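Local structure of PTS system, cellobiose-specific IIA component (Bacillus anthracis, 3K1S) at residues A29-K34 against F98-Y102; Q14-S19 against E54-Q59; M45-K49 against K92-A96. The protein probably takes up and passes on a phosphoryl group as the IIA component of a bacterial phosphotransferase system for cellobiose. All coordinates share one frame. Residue numbers count along the deposited sequence, not the author numbering.

Contact 1 of 3, residues A29-K34 against F98-Y102. With NA (sodium ion), chain J.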
# COMPACT_ATOMS: atom_id res chain seq x y z
N ALA A 29 4.87 6.02 -15.75
CA ALA A 29 5.45 7.34 -15.49
C ALA A 29 6.78 7.23 -14.75
O ALA A 29 7.74 7.93 -15.08
CB ALA A 29 4.47 8.21 -14.70
N LEU A 30 6.83 6.36 -13.75
CA LEU A 30 8.05 6.11 -13.00
C LEU A 30 9.14 5.67 -13.97
O LEU A 30 10.24 6.24 -13.99
CB LEU A 30 7.82 5.08 -11.89
CG LEU A 30 8.88 4.91 -10.80
CD1 LEU A 30 8.31 4.19 -9.60
CD2 LEU A 30 10.12 4.18 -11.32
N GLN A 31 8.81 4.68 -14.80
CA GLN A 31 9.75 4.17 -15.81
C GLN A 31 10.22 5.24 -16.81
O GLN A 31 11.39 5.27 -17.17
CB GLN A 31 9.16 2.96 -16.54
CG GLN A 31 10.04 2.44 -17.69
CD GLN A 31 11.28 1.70 -17.22
OE1 GLN A 31 11.20 0.57 -16.74
NE2 GLN A 31 12.44 2.34 -17.35
N PHE A 32 9.30 6.09 -17.27
CA PHE A 32 9.65 7.22 -18.14
C PHE A 32 10.68 8.14 -17.48
O PHE A 32 11.72 8.45 -18.06
CB PHE A 32 8.42 8.05 -18.53
CG PHE A 32 7.55 7.42 -19.58
CD1 PHE A 32 8.10 6.87 -20.73
CD2 PHE A 32 6.16 7.41 -19.44
CE1 PHE A 32 7.29 6.29 -21.71
CE2 PHE A 32 5.35 6.85 -20.41
CZ PHE A 32 5.91 6.28 -21.55
N ALA A 33 10.38 8.58 -16.25
CA ALA A 33 11.25 9.48 -15.51
C ALA A 33 12.65 8.88 -15.35
O ALA A 33 13.66 9.59 -15.46
CB ALA A 33 10.64 9.80 -14.14
N LYS A 34 12.69 7.58 -15.09
CA LYS A 34 13.94 6.84 -14.94
C LYS A 34 14.81 6.94 -16.20
O LYS A 34 16.03 6.86 -16.12
CB LYS A 34 13.65 5.38 -14.62
CG LYS A 34 14.83 4.63 -14.02
CD LYS A 34 14.62 3.12 -14.04
CE LYS A 34 13.75 2.65 -12.89
NZ LYS A 34 13.90 1.19 -12.68
N PHE A 98 9.35 9.42 -6.62
CA PHE A 98 10.44 8.88 -7.44
C PHE A 98 10.77 9.81 -8.60
O PHE A 98 11.94 10.06 -8.90
CB PHE A 98 10.11 7.49 -7.96
CG PHE A 98 10.30 6.41 -6.95
CD1 PHE A 98 11.58 5.99 -6.59
CD2 PHE A 98 9.21 5.80 -6.34
CE1 PHE A 98 11.76 4.99 -5.64
CE2 PHE A 98 9.38 4.80 -5.39
CZ PHE A 98 10.66 4.40 -5.05
N ILE A 99 9.72 10.31 -9.25
CA ILE A 99 9.87 11.19 -10.40
C ILE A 99 10.61 12.48 -10.02
O ILE A 99 11.52 12.91 -10.74
CB ILE A 99 8.50 11.50 -11.05
CG1 ILE A 99 7.85 10.20 -11.54
CG2 ILE A 99 8.66 12.50 -12.20
CD1 ILE A 99 6.36 10.28 -11.77
N ASP A 100 10.24 13.07 -8.88
CA ASP A 100 10.90 14.29 -8.41
C ASP A 100 12.36 14.02 -8.09
O ASP A 100 13.23 14.85 -8.39
CB ASP A 100 10.18 14.88 -7.20
CG ASP A 100 9.36 16.11 -7.55
OD1 ASP A 100 9.18 16.40 -8.75
OD2 ASP A 100 8.90 16.81 -6.62
N LEU A 101 12.63 12.86 -7.52
CA LEU A 101 13.98 12.45 -7.19
C LEU A 101 14.83 12.26 -8.45
O LEU A 101 16.01 12.61 -8.47
CB LEU A 101 13.97 11.19 -6.32
CG LEU A 101 15.30 10.60 -5.82
CD1 LEU A 101 16.18 11.65 -5.17
CD2 LEU A 101 15.02 9.46 -4.85
N TYR A 102 14.23 11.71 -9.50
CA TYR A 102 14.94 11.59 -10.78
C TYR A 102 15.21 12.94 -11.45
O TYR A 102 16.25 13.11 -12.10
CB TYR A 102 14.22 10.64 -11.75
CG TYR A 102 14.55 9.18 -11.49
CD1 TYR A 102 15.81 8.67 -11.78
CD2 TYR A 102 13.60 8.32 -10.94
CE1 TYR A 102 16.12 7.34 -11.54
CE2 TYR A 102 13.90 6.98 -10.69
CZ TYR A 102 15.17 6.50 -10.99
OH TYR A 102 15.49 5.19 -10.76
NA NA J . 14.55 3.83 -9.35
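Residues 29-34 and 98-102 are helical segments running almost side by side in the same direction: their axes come within 9.0 Å at an angle of 7°. The nearest CA pair is A33 and I99, 5.6 Å apart. This close spacing depends on A33, whose CB points at the other helix and lies 3.8 Å from I99 CG1 and 4.4 Å from Y102 CB. I99 itself starts out sideways, but its m,t rotamer brings the CG1-CD1 arm back toward the other helix, so that CD1 lies 4.1 Å from A29 CB. L30 behaves alike from the other side: in its t,t conformation it places CD1 3.7 Å from CD2 of F98, whose chi1 is m. Y102, also m at chi1, lays its ring against the 29-34 backbone, with K34 CA 3.9 Å from the ring centroid and only 5° off the normal, a clear CH-pi contact. K34 CG passes 3.4 Å from Y102 OH; the chain then bends at chi3 (m) and its end leads away from segment 98-102, NZ forming salt bridges with E97 and D100 of the second subunit. No hydrogen bond crosses between the segments. The Y102 hydroxyl instead binds a sodium ion, OH to NA 2.2 Å, which is also held by the E97 carbonyl oxygen of the second subunit. F98 and L101 meet their counterparts in the other subunits. Parallel first and last helices are what an up-down-up three-helix, spectrin repeat-like bundle produces, and here that pairing also builds part of the trimer interface.

Contact 2 of 3, residues Q14-S19 against E54-Q59; sequences QLILNS and EAHHFQ
Alpha-helical segments 14-19 and 54-59, with phi/psi near -63/-43 throughout, run antiparallel: their axes approach to 8.7 Å at a signed crossing angle of -156°, with L15 and A55 as the nearest CA pair, 5.3 Å apart. In the close packing, A55 CB points at the partner helix, 3.9 Å from N18 CB and 3.7 Å from S19 OG. L15, in the m,t rotamer, brings CD2 to 3.3 Å from A55 O and 3.7 Å from F58 CB. Aromatic contact follows: with chi1 at -60° and chi2 at -82°, F58 offers a ring face to Q14 CB, which lies 3.7 Å from the centroid and 18° off the normal, a CH-pi contact. The N18 and S19 side chains bond back within their own helix, and no hydrogen bond crosses the gap. N18 (chi1 m) donates from ND2 to Q14 O at 2.7 Å, while its OD1 lies 3.4 Å from E54 CB; S19 OG (chi1 m) donates to L15 O at 2.7 Å. Antiparallel packing of consecutive helices is what the up-down-up, spectrin repeat-like bundle requires. The pair joins helices 10-34 and 38-67; helix 76-108 closes over it, with L85 touching S19, A55 and Q59, and Q82 hydrogen-bonded to Q59.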
# COMPACT_ATOMS: atom_id res chain seq x y z
N GLN A 14 -15.06 -3.21 -11.66
CA GLN A 14 -14.87 -1.85 -12.14
C GLN A 14 -13.77 -1.14 -11.36
O GLN A 14 -12.97 -0.40 -11.93
CB GLN A 14 -16.17 -1.04 -12.02
CG GLN A 14 -17.34 -1.56 -12.86
CD GLN A 14 -17.28 -1.12 -14.32
OE1 GLN A 14 -16.24 -1.23 -14.97
NE2 GLN A 14 -18.41 -0.64 -14.83
N LEU A 15 -13.75 -1.36 -10.05
CA LEU A 15 -12.71 -0.78 -9.19
C LEU A 15 -11.33 -1.32 -9.56
O LEU A 15 -10.35 -0.58 -9.55
CB LEU A 15 -12.99 -1.07 -7.72
CG LEU A 15 -14.07 -0.24 -7.01
CD1 LEU A 15 -14.31 -0.81 -5.62
CD2 LEU A 15 -13.70 1.23 -6.92
N ILE A 16 -11.26 -2.61 -9.87
CA ILE A 16 -10.00 -3.27 -10.20
C ILE A 16 -9.50 -2.79 -11.57
O ILE A 16 -8.31 -2.48 -11.73
CB ILE A 16 -10.13 -4.82 -10.11
CG1 ILE A 16 -10.40 -5.24 -8.65
CG2 ILE A 16 -8.87 -5.53 -10.64
CD1 ILE A 16 -10.81 -6.71 -8.45
N LEU A 17 -10.41 -2.68 -12.53
CA LEU A 17 -10.07 -2.17 -13.85
C LEU A 17 -9.42 -0.79 -13.78
O LEU A 17 -8.29 -0.60 -14.26
CB LEU A 17 -11.31 -2.14 -14.76
CG LEU A 17 -11.14 -1.64 -16.20
CD1 LEU A 17 -10.22 -2.56 -17.00
CD2 LEU A 17 -12.50 -1.55 -16.88
N ASN A 18 -10.13 0.16 -13.18
CA ASN A 18 -9.71 1.56 -13.11
C ASN A 18 -8.50 1.78 -12.21
O ASN A 18 -7.53 2.44 -12.61
CB ASN A 18 -10.89 2.46 -12.68
CG ASN A 18 -11.98 2.52 -13.73
OD1 ASN A 18 -11.90 3.29 -14.70
ND2 ASN A 18 -13.02 1.70 -13.55
N SER A 19 -8.55 1.23 -11.00
CA SER A 19 -7.40 1.24 -10.08
C SER A 19 -6.16 0.60 -10.69
O SER A 19 -5.05 1.11 -10.53
CB SER A 19 -7.75 0.52 -8.77
OG SER A 19 -8.82 1.16 -8.10
N GLU A 54 -11.94 8.03 -11.76
CA GLU A 54 -12.96 7.09 -12.24
C GLU A 54 -13.25 5.99 -11.23
O GLU A 54 -14.41 5.61 -11.02
CB GLU A 54 -12.54 6.47 -13.58
CG GLU A 54 -12.42 7.47 -14.71
CD GLU A 54 -13.76 7.91 -15.24
OE1 GLU A 54 -14.70 7.07 -15.28
OE2 GLU A 54 -13.88 9.09 -15.64
N ALA A 55 -12.20 5.47 -10.60
CA ALA A 55 -12.36 4.48 -9.54
C ALA A 55 -13.09 5.09 -8.35
O ALA A 55 -13.93 4.45 -7.72
CB ALA A 55 -11.01 3.93 -9.12
N HIS A 56 -12.76 6.35 -8.05
CA HIS A 56 -13.33 7.05 -6.90
C HIS A 56 -14.85 7.16 -7.03
O HIS A 56 -15.56 7.02 -6.03
CB HIS A 56 -12.67 8.42 -6.73
CG HIS A 56 -13.03 9.11 -5.45
ND1 HIS A 56 -13.67 10.33 -5.42
CD2 HIS A 56 -12.84 8.75 -4.16
CE1 HIS A 56 -13.86 10.69 -4.16
NE2 HIS A 56 -13.36 9.75 -3.38
N HIS A 57 -15.34 7.39 -8.24
CA HIS A 57 -16.78 7.44 -8.48
C HIS A 57 -17.53 6.24 -7.91
O HIS A 57 -18.60 6.41 -7.32
CB HIS A 57 -17.10 7.62 -9.97
CG HIS A 57 -16.65 8.94 -10.52
ND1 HIS A 57 -16.96 10.15 -9.93
CD2 HIS A 57 -15.92 9.24 -11.63
CE1 HIS A 57 -16.44 11.13 -10.64
NE2 HIS A 57 -15.81 10.61 -11.68
N PHE A 58 -16.98 5.03 -8.09
CA PHE A 58 -17.58 3.80 -7.55
C PHE A 58 -17.47 3.75 -6.02
O PHE A 58 -18.38 3.27 -5.34
CB PHE A 58 -16.93 2.54 -8.15
CG PHE A 58 -17.05 2.45 -9.64
CD1 PHE A 58 -18.22 1.97 -10.23
CD2 PHE A 58 -15.99 2.83 -10.46
CE1 PHE A 58 -18.34 1.89 -11.62
CE2 PHE A 58 -16.10 2.76 -11.85
CZ PHE A 58 -17.28 2.29 -12.43
N GLN A 59 -16.34 4.23 -5.51
CA GLN A 59 -16.10 4.29 -4.07
C GLN A 59 -17.20 5.06 -3.33
O GLN A 59 -17.80 4.56 -2.37
CB GLN A 59 -14.73 4.91 -3.78
CG GLN A 59 -14.24 4.70 -2.36
CD GLN A 59 -14.18 3.24 -1.97
OE1 GLN A 59 -14.37 2.36 -2.82
NE2 GLN A 59 -13.92 2.96 -0.69

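Contact 3 of 3, residues M45-K49 against K92-A96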
# COMPACT_ATOMS: atom_id res chain seq x y z
N MSE A 45 1.35 10.65 -15.24
CA MSE A 45 0.84 10.97 -13.91
C MSE A 45 -0.55 11.61 -13.96
O MSE A 45 -1.41 11.31 -13.12
CB MSE A 45 1.83 11.86 -13.14
CG MSE A 45 3.08 11.12 -12.70
SE MSE A 45 2.69 9.63 -11.46
CE MSE A 45 2.25 10.72 -9.89
N VAL A 46 -0.77 12.47 -14.94
CA VAL A 46 -2.08 13.07 -15.17
C VAL A 46 -3.11 11.98 -15.43
O VAL A 46 -4.22 12.01 -14.89
CB VAL A 46 -2.07 14.08 -16.35
CG1 VAL A 46 -3.49 14.43 -16.79
CG2 VAL A 46 -1.30 15.35 -15.97
N LYS A 47 -2.74 11.00 -16.25
CA LYS A 47 -3.64 9.90 -16.58
C LYS A 47 -3.88 8.99 -15.38
O LYS A 47 -4.98 8.49 -15.19
CB LYS A 47 -3.12 9.11 -17.78
CG LYS A 47 -3.28 9.86 -19.10
CD LYS A 47 -2.55 9.15 -20.22
CE LYS A 47 -2.51 10.01 -21.47
NZ LYS A 47 -2.00 9.21 -22.62
N ALA A 48 -2.84 8.80 -14.58
CA ALA A 48 -2.97 8.08 -13.32
C ALA A 48 -4.07 8.73 -12.49
O ALA A 48 -5.01 8.05 -12.07
CB ALA A 48 -1.65 8.08 -12.57
N LYS A 49 -3.96 10.04 -12.28
CA LYS A 49 -4.92 10.80 -11.50
C LYS A 49 -6.34 10.61 -12.03
O LYS A 49 -7.27 10.36 -11.25
CB LYS A 49 -4.55 12.29 -11.47
CG LYS A 49 -5.53 13.19 -10.72
CD LYS A 49 -6.07 12.55 -9.42
CE LYS A 49 -5.04 12.55 -8.30
NZ LYS A 49 -5.54 11.81 -7.10
N LYS A 92 0.70 5.90 -6.91
CA LYS A 92 0.74 7.20 -7.58
C LYS A 92 1.46 8.23 -6.71
O LYS A 92 2.33 8.96 -7.20
CB LYS A 92 -0.68 7.67 -7.92
CG LYS A 92 -0.73 9.03 -8.60
CD LYS A 92 -2.16 9.50 -8.77
CE LYS A 92 -2.22 10.97 -9.13
NZ LYS A 92 -1.81 11.85 -7.99
N GLU A 93 1.10 8.28 -5.43
CA GLU A 93 1.68 9.25 -4.51
C GLU A 93 3.19 9.09 -4.37
O GLU A 93 3.92 10.07 -4.29
CB GLU A 93 0.99 9.16 -3.13
CG GLU A 93 1.41 10.26 -2.16
CD GLU A 93 0.52 10.36 -0.93
OE1 GLU A 93 -0.15 9.37 -0.58
OE2 GLU A 93 0.51 11.45 -0.31
N LEU A 94 3.66 7.85 -4.33
CA LEU A 94 5.09 7.61 -4.18
C LEU A 94 5.85 7.72 -5.51
O LEU A 94 7.00 8.17 -5.53
CB LEU A 94 5.35 6.27 -3.50
CG LEU A 94 4.84 6.21 -2.05
CD1 LEU A 94 5.01 4.81 -1.48
CD2 LEU A 94 5.53 7.25 -1.16
N ALA A 95 5.20 7.33 -6.60
CA ALA A 95 5.78 7.45 -7.92
C ALA A 95 6.08 8.92 -8.25
O ALA A 95 7.09 9.23 -8.88
CB ALA A 95 4.87 6.83 -8.97
N ALA A 96 5.18 9.81 -7.82
CA ALA A 96 5.42 11.26 -7.87
C ALA A 96 6.75 11.61 -7.22
O ALA A 96 7.49 12.48 -7.71
CB ALA A 96 4.28 12.00 -7.18
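M45, present as selenomethionine, lies across segment 92-96, touching it from K92 to A96: its CE lies 3.2 Å from K92 O, 3.7 Å from K92 CG and 3.6 Å from A96 CB, while SE is 4.3 Å from A95 CB. The CA-to-CB bond points sideways, so it is the m,m,m rotamer that folds the end of the side chain inwards. That reach is needed, because the helices stand well apart here, with axes 11.0 Å from each other at closest and the nearest CA atoms, those of A48 and K92, 6.9 Å apart. K92 spans the space from the other side. Its chi1 to chi3 are all t, and the extended methylene chain carries CD to within 4.1 Å of A48 CB before chi4 turns m. Long side chains thus bridge the gap that alanines at positions 48, 95 and 96 leave open. The lysine ends meet less favourably: K49 CE lies 3.3 Å from K92 NZ, and the two ammonium nitrogens, K49 NZ and K92 NZ, are 3.8 Å apart with no hydrogen bond or salt bridge between the segments. M45 also touches A29 of helix 10-34, and A48 touches F25. From the far face of segment 92-96, E93 forms a salt bridge with R23 of the third subunit, and L94 meets L94 of both other subunits. The N-to-C directions differ by 163°, the antiparallel packing of consecutive helices expected in an up-down-up three-helix bundle.

Together the contacts sample all three helix pairs of the bundle: 10-34 with 76-108 in contact 1, 10-34 with 38-67 in contact 2, and 38-67 with 76-108 in contact 3. Along the chain the segments run 14-19, 29-34, 45-49, 54-59, 92-96 and 98-102, so contact 3 is nested inside the loop closed by contact 1, and contact 2 crosses both. Contacts 1 and 3 have centres 10 Å apart and merge, I99 CD1 lying 3.5 Å from M45 CG. Contact 2 is separate, its centre 15 Å from that of contact 3 and 25 Å from that of contact 1. Each helix thus packs on both others, and all three contacts also reach another subunit, contact 2 only through Q59.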